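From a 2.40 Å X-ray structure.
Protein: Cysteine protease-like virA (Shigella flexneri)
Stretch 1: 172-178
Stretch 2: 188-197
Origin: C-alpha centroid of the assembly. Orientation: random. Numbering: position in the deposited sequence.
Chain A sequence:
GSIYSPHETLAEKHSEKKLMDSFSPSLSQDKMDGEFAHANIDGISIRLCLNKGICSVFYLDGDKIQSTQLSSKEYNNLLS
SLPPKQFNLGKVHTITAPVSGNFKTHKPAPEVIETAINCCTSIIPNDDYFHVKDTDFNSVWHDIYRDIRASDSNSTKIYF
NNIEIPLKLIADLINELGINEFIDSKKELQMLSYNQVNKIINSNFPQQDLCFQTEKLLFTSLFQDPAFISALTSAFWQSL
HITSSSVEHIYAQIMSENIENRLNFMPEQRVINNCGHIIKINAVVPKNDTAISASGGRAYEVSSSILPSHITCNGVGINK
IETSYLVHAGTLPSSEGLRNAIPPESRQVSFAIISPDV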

ATOM      1  N   ASP A 172      -4.422  -0.847 -21.627  1.00 57.99           N
ATOM      2  CA  ASP A 172      -5.250  -0.273 -22.685  1.00 65.28           C
ATOM      3  C   ASP A 172      -5.719   1.146 -22.320  1.00 63.65           C
ATOM      4  O   ASP A 172      -5.755   2.032 -23.169  1.00 56.57           O
ATOM      5  N   LEU A 173      -6.086   1.346 -21.059  1.00 59.07           N
ATOM      6  CA  LEU A 173      -6.504   2.658 -20.572  1.00 65.03           C
ATOM      7  C   LEU A 173      -5.359   3.664 -20.654  1.00 62.78           C
ATOM      8  O   LEU A 173      -5.509   4.746 -21.202  1.00 64.70           O
ATOM      9  N   ILE A 174      -4.211   3.289 -20.112  1.00 59.08           N
ATOM     10  CA  ILE A 174      -3.087   4.198 -20.015  1.00 51.13           C
ATOM     11  C   ILE A 174      -2.611   4.563 -21.421  1.00 61.59           C
ATOM     12  O   ILE A 174      -2.174   5.689 -21.689  1.00 61.75           O
ATOM     13  N   ASN A 175      -2.747   3.611 -22.331  1.00 53.86           N
ATOM     14  CA  ASN A 175      -2.367   3.817 -23.722  1.00 77.05           C
ATOM     15  C   ASN A 175      -3.250   4.834 -24.454  1.00 78.65           C
ATOM     16  O   ASN A 175      -2.748   5.668 -25.223  1.00 63.24           O
ATOM     17  N   GLU A 176      -4.563   4.749 -24.228  1.00 55.69           N
ATOM     18  CA  GLU A 176      -5.507   5.642 -24.883  1.00 56.51           C
ATOM     19  C   GLU A 176      -5.536   7.007 -24.202  1.00 65.96           C
ATOM     20  O   GLU A 176      -5.878   8.013 -24.827  1.00 65.52           O
ATOM     21  N   LEU A 177      -5.160   7.041 -22.929  1.00 54.03           N
ATOM     22  CA  LEU A 177      -4.908   8.303 -22.251  1.00 53.44           C
ATOM     23  C   LEU A 177      -3.662   8.956 -22.839  1.00 55.15           C
ATOM     24  O   LEU A 177      -3.325  10.077 -22.487  1.00 55.08           O
ATOM     25  N   GLY A 178      -2.966   8.235 -23.717  1.00 55.78           N
ATOM     26  CA  GLY A 178      -1.815   8.780 -24.412  1.00 57.37           C
ATOM     27  C   GLY A 178      -0.535   8.736 -23.600  1.00 78.64           C
ATOM     28  O   GLY A 178       0.470   9.365 -23.961  1.00 60.28           O
ATOM     29  N   GLU A 188      -1.193  17.564 -19.342  1.00 60.96           N
ATOM     30  CA  GLU A 188      -2.402  17.235 -18.605  1.00 64.05           C
ATOM     31  C   GLU A 188      -3.201  16.313 -19.502  1.00 65.40           C
ATOM     32  O   GLU A 188      -3.425  16.621 -20.676  1.00 56.47           O
ATOM     33  N   LEU A 189      -3.606  15.175 -18.953  1.00 67.14           N
ATOM     34  CA  LEU A 189      -4.262  14.145 -19.731  1.00 53.25           C
ATOM     35  C   LEU A 189      -5.648  14.588 -20.121  1.00 55.75           C
ATOM     36  O   LEU A 189      -6.410  15.055 -19.278  1.00 56.66           O
ATOM     37  N   GLN A 190      -5.982  14.436 -21.397  1.00 70.99           N
ATOM     38  CA  GLN A 190      -7.356  14.648 -21.838  1.00 78.92           C
ATOM     39  C   GLN A 190      -8.144  13.396 -21.527  1.00 69.98           C
ATOM     40  O   GLN A 190      -7.684  12.284 -21.774  1.00 85.67           O
ATOM     41  N   MET A 191      -9.335  13.580 -20.981  1.00 69.91           N
ATOM     42  CA  MET A 191     -10.136  12.459 -20.517  1.00 75.96           C
ATOM     43  C   MET A 191     -10.800  11.709 -21.669  1.00 75.43           C
ATOM     44  O   MET A 191     -11.109  12.297 -22.707  1.00 79.29           O
ATOM     45  N   LEU A 192     -11.007  10.408 -21.482  1.00 74.60           N
ATOM     46  CA  LEU A 192     -11.570   9.568 -22.534  1.00 56.03           C
ATOM     47  C   LEU A 192     -13.076   9.741 -22.668  1.00 57.44           C
ATOM     48  O   LEU A 192     -13.787   9.872 -21.669  1.00 58.67           O
ATOM     49  N   SER A 193     -13.568   9.737 -23.902  1.00 59.57           N
ATOM     50  CA  SER A 193     -15.007   9.754 -24.118  1.00 61.35           C
ATOM     51  C   SER A 193     -15.638   8.476 -23.564  1.00 60.90           C
ATOM     52  O   SER A 193     -14.952   7.487 -23.332  1.00 59.59           O
ATOM     53  N   TYR A 194     -16.949   8.500 -23.362  1.00 62.29           N
ATOM     54  CA  TYR A 194     -17.660   7.271 -23.071  1.00 64.51           C
ATOM     55  C   TYR A 194     -17.427   6.241 -24.179  1.00 68.70           C
ATOM     56  O   TYR A 194     -17.218   5.057 -23.904  1.00 62.99           O
ATOM     57  N   ASN A 195     -17.494   6.692 -25.431  1.00 65.67           N
ATOM     58  CA  ASN A 195     -17.222   5.826 -26.566  1.00 66.97           C
ATOM     59  C   ASN A 195     -15.891   5.102 -26.460  1.00 65.02           C
ATOM     60  O   ASN A 195     -15.822   3.889 -26.653  1.00 80.74           O
ATOM     61  N   GLN A 196     -14.836   5.848 -26.156  1.00 63.35           N
ATOM     62  CA  GLN A 196     -13.494   5.285 -26.118  1.00 61.90           C
ATOM     63  C   GLN A 196     -13.325   4.233 -25.031  1.00 61.23           C
ATOM     64  O   GLN A 196     -12.898   3.112 -25.313  1.00 72.64           O
ATOM     65  N   VAL A 197     -13.655   4.587 -23.791  1.00 69.79           N
ATOM     66  CA  VAL A 197     -13.485   3.660 -22.679  1.00 63.70           C
ATOM     67  C   VAL A 197     -14.351   2.423 -22.890  1.00 71.04           C
ATOM     68  O   VAL A 197     -13.937   1.310 -22.584  1.00 66.47           O
TER

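The contact between the two stretches is a small apolar one, burying 346 Å² with both sides summed, and no hydrogen bond crosses it. Stretch 1 contributes the last turn of a helix and the residues that follow; stretch 2 contributes an extended segment, with phi near -75° and psi between 132° and 150° from Leu 189 to Leu 192, which then enters a new helix at Tyr 194.

Asp 172 takes no part. Its chi1 is m (-70°), its side chain is out of reach of stretch 2, and both carboxylate oxygens are hydrogen-bonded elsewhere in the structure. Its backbone does matter to the helix, since Glu 176 N donates to Asp 172 O at 3.2 Å.

Leu 173 is the first residue to reach across. Its CA-to-CB bond points sideways, but with chi1 t (172°) and chi2 p (66°) the end of the side chain comes nearer, and Leu 173 CD1 lies 4.2 Å from Leu 192 CD2. That spacing is a loose van der Waals contact, consistent with the modest 21 Å² that stretch 2 covers on this buried residue. Ile 174, whose CA-to-CB bond points away, and Asn 175, which is exposed, make no contact.

Glu 176 points toward stretch 2, and both Glu 176 CB (3.8 Å) and Glu 176 OE1 (3.9 Å) approach Leu 192 CD2. With chi1 m (-59°) and chi2 t (-157°), Glu 176 OE1 stands 3.7 Å from Gln 196 O and 4.1 Å from Gln 196 CB. Glu 176 OE1 and Gln 196 O are both acceptors, so this is proximity rather than a polar bond.

Gln 196 OE1 and Gln 196 N are both bonded within stretch 2. Ser 193 N donates to Gln 196 OE1 at 2.7 Å, while Gln 196 N donates to Ser 193 OG at 2.9 Å, with N-H...acceptor angles of 157° and 156°. The bond from Gln 196 N to Ser 193 OG caps the helix, with Ser 193 at the N-cap in rotamer p (68°); the bond from Ser 193 N to Gln 196 OE1 accompanies it.

Leu 177 is the centre of the interface, with 95 Å² covered. Its CA-to-CB bond is sideways, yet chi1 m (-77°) and chi2 t (165°) bring its end in. Leu 177 CD2 meets Leu 192 CD1 at 3.1 Å, unusually short for two methyl carbons, and lies 3.8 Å from Gln 190 O. Leu 177 CD1 is 4.3 Å from Leu 189 CD1, and the backbone joins in, with Leu 177 O 3.6 Å from Leu 189 CD2. The two partners both point toward stretch 1: Leu 189 is m (-61°), t (-177°), and Leu 192 is m (-85°), p (66°), with 80 Å² covered.

Gly 178 ends the walk. Its positive phi (82°), a value that favours glycine, belongs to a Schellman motif that closes the helix.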

ATOM      1  CB  ASP A 172      -6.459  -1.161 -22.999  1.00 55.64           C
ATOM      2  CG  ASP A 172      -6.085  -2.456 -23.688  1.00 67.32           C
ATOM      3  OD1 ASP A 172      -4.927  -2.580 -24.143  1.00 80.43           O
ATOM      4  OD2 ASP A 172      -6.962  -3.350 -23.783  1.00 60.25           O
ATOM      5  CB  LEU A 173      -6.989   2.559 -19.122  1.00 50.15           C
ATOM      6  CG  LEU A 173      -7.285   3.873 -18.384  1.00 55.61           C
ATOM      7  CD1 LEU A 173      -8.463   4.587 -19.005  1.00 49.98           C
ATOM      8  CD2 LEU A 173      -7.562   3.623 -16.906  1.00 48.12           C
ATOM      9  CB  ILE A 174      -1.963   3.587 -19.114  1.00 57.46           C
ATOM     10  CG1 ILE A 174      -1.581   4.570 -18.017  1.00 62.60           C
ATOM     11  CG2 ILE A 174      -0.741   3.090 -19.921  1.00 52.37           C
ATOM     12  CD1 ILE A 174      -2.741   4.917 -17.119  1.00 72.18           C
ATOM     13  CB  ASN A 175      -2.373   2.481 -24.476  1.00 68.83           C
ATOM     14  CG  ASN A 175      -2.411   2.665 -25.979  1.00 85.36           C
ATOM     15  OD1 ASN A 175      -3.416   2.357 -26.628  1.00 84.04           O
ATOM     16  ND2 ASN A 175      -1.326   3.198 -26.540  1.00 60.25           N
ATOM     17  CB  GLU A 176      -6.899   5.012 -24.979  1.00 59.32           C
ATOM     18  CG  GLU A 176      -6.893   3.693 -25.761  1.00 81.03           C
ATOM     19  CD  GLU A 176      -8.242   3.314 -26.348  1.00 87.15           C
ATOM     20  OE1 GLU A 176      -9.274   3.858 -25.905  1.00103.24           O
ATOM     21  OE2 GLU A 176      -8.268   2.463 -27.262  1.00 84.20           O
ATOM     22  CB  LEU A 177      -4.724   8.094 -20.750  1.00 51.66           C
ATOM     23  CG  LEU A 177      -5.996   7.850 -19.922  1.00 63.22           C
ATOM     24  CD1 LEU A 177      -5.660   7.298 -18.543  1.00 49.19           C
ATOM     25  CD2 LEU A 177      -6.834   9.121 -19.792  1.00 50.81           C
ATOM     26  CB  GLU A 188      -3.212  18.493 -18.274  1.00 55.63           C
ATOM     27  CG  GLU A 188      -4.598  18.211 -17.689  1.00 84.58           C
ATOM     28  CD  GLU A 188      -5.351  19.483 -17.290  1.00 80.97           C
ATOM     29  OE1 GLU A 188      -6.513  19.654 -17.728  1.00 71.19           O
ATOM     30  OE2 GLU A 188      -4.781  20.306 -16.532  1.00 75.49           O
ATOM     31  CB  LEU A 189      -4.370  12.863 -18.918  1.00 51.58           C
ATOM     32  CG  LEU A 189      -3.073  12.211 -18.454  1.00 51.13           C
ATOM     33  CD1 LEU A 189      -3.382  10.890 -17.725  1.00 49.76           C
ATOM     34  CD2 LEU A 189      -2.146  12.001 -19.640  1.00 52.62           C
ATOM     35  CB  GLN A 190      -7.418  14.956 -23.333  1.00 92.73           C
ATOM     36  CG  GLN A 190      -7.046  16.386 -23.683  1.00108.84           C
ATOM     37  CD  GLN A 190      -6.636  16.531 -25.134  1.00120.67           C
ATOM     38  OE1 GLN A 190      -6.722  15.577 -25.912  1.00120.07           O
ATOM     39  NE2 GLN A 190      -6.181  17.724 -25.507  1.00122.98           N
ATOM     40  CB  MET A 191     -11.167  12.947 -19.498  1.00 88.54           C
ATOM     41  CG  MET A 191     -10.537  13.279 -18.152  1.00100.45           C
ATOM     42  SD  MET A 191      -9.623  11.864 -17.501  1.00 87.78           S
ATOM     43  CE  MET A 191     -10.905  10.608 -17.646  1.00 50.59           C
ATOM     44  CB  LEU A 192     -11.222   8.089 -22.298  1.00 55.10           C
ATOM     45  CG  LEU A 192      -9.862   7.605 -22.817  1.00 76.32           C
ATOM     46  CD1 LEU A 192      -8.753   8.282 -22.066  1.00 71.68           C
ATOM     47  CD2 LEU A 192      -9.704   6.091 -22.710  1.00 79.28           C
ATOM     48  CB  SER A 193     -15.332   9.876 -25.603  1.00 63.99           C
ATOM     49  OG  SER A 193     -14.958   8.702 -26.301  1.00 99.19           O
ATOM     50  CB  TYR A 194     -19.164   7.504 -22.903  1.00 64.74           C
ATOM     51  CG  TYR A 194     -19.915   6.199 -22.957  1.00 71.43           C
ATOM     52  CD1 TYR A 194     -20.072   5.416 -21.822  1.00 64.72           C
ATOM     53  CD2 TYR A 194     -20.421   5.724 -24.156  1.00 73.90           C
ATOM     54  CE1 TYR A 194     -20.734   4.212 -21.875  1.00 66.03           C
ATOM     55  CE2 TYR A 194     -21.087   4.522 -24.223  1.00 76.75           C
ATOM     56  CZ  TYR A 194     -21.241   3.767 -23.080  1.00 74.66           C
ATOM     57  OH  TYR A 194     -21.909   2.567 -23.158  1.00 72.18           O
ATOM     58  CB  ASN A 195     -17.252   6.622 -27.860  1.00 69.24           C
ATOM     59  CG  ASN A 195     -18.645   6.928 -28.306  1.00 79.99           C
ATOM     60  OD1 ASN A 195     -19.609   6.488 -27.679  1.00 75.37           O
ATOM     61  ND2 ASN A 195     -18.775   7.688 -29.395  1.00 74.46           N
ATOM     62  CB  GLN A 196     -12.446   6.384 -25.959  1.00 60.83           C
ATOM     63  CG  GLN A 196     -12.137   7.145 -27.244  1.00 62.75           C
ATOM     64  CD  GLN A 196     -11.806   8.606 -26.978  1.00 79.85           C
ATOM     65  OE1 GLN A 196     -11.804   9.054 -25.832  1.00 70.96           O
ATOM     66  NE2 GLN A 196     -11.529   9.353 -28.034  1.00 64.26           N
ATOM     67  CB  VAL A 197     -13.825   4.298 -21.314  1.00 59.78           C
ATOM     68  CG1 VAL A 197     -13.448   5.758 -21.298  1.00 61.93           C
ATOM     69  CG2 VAL A 197     -15.290   4.126 -20.976  1.00 59.02           C
TER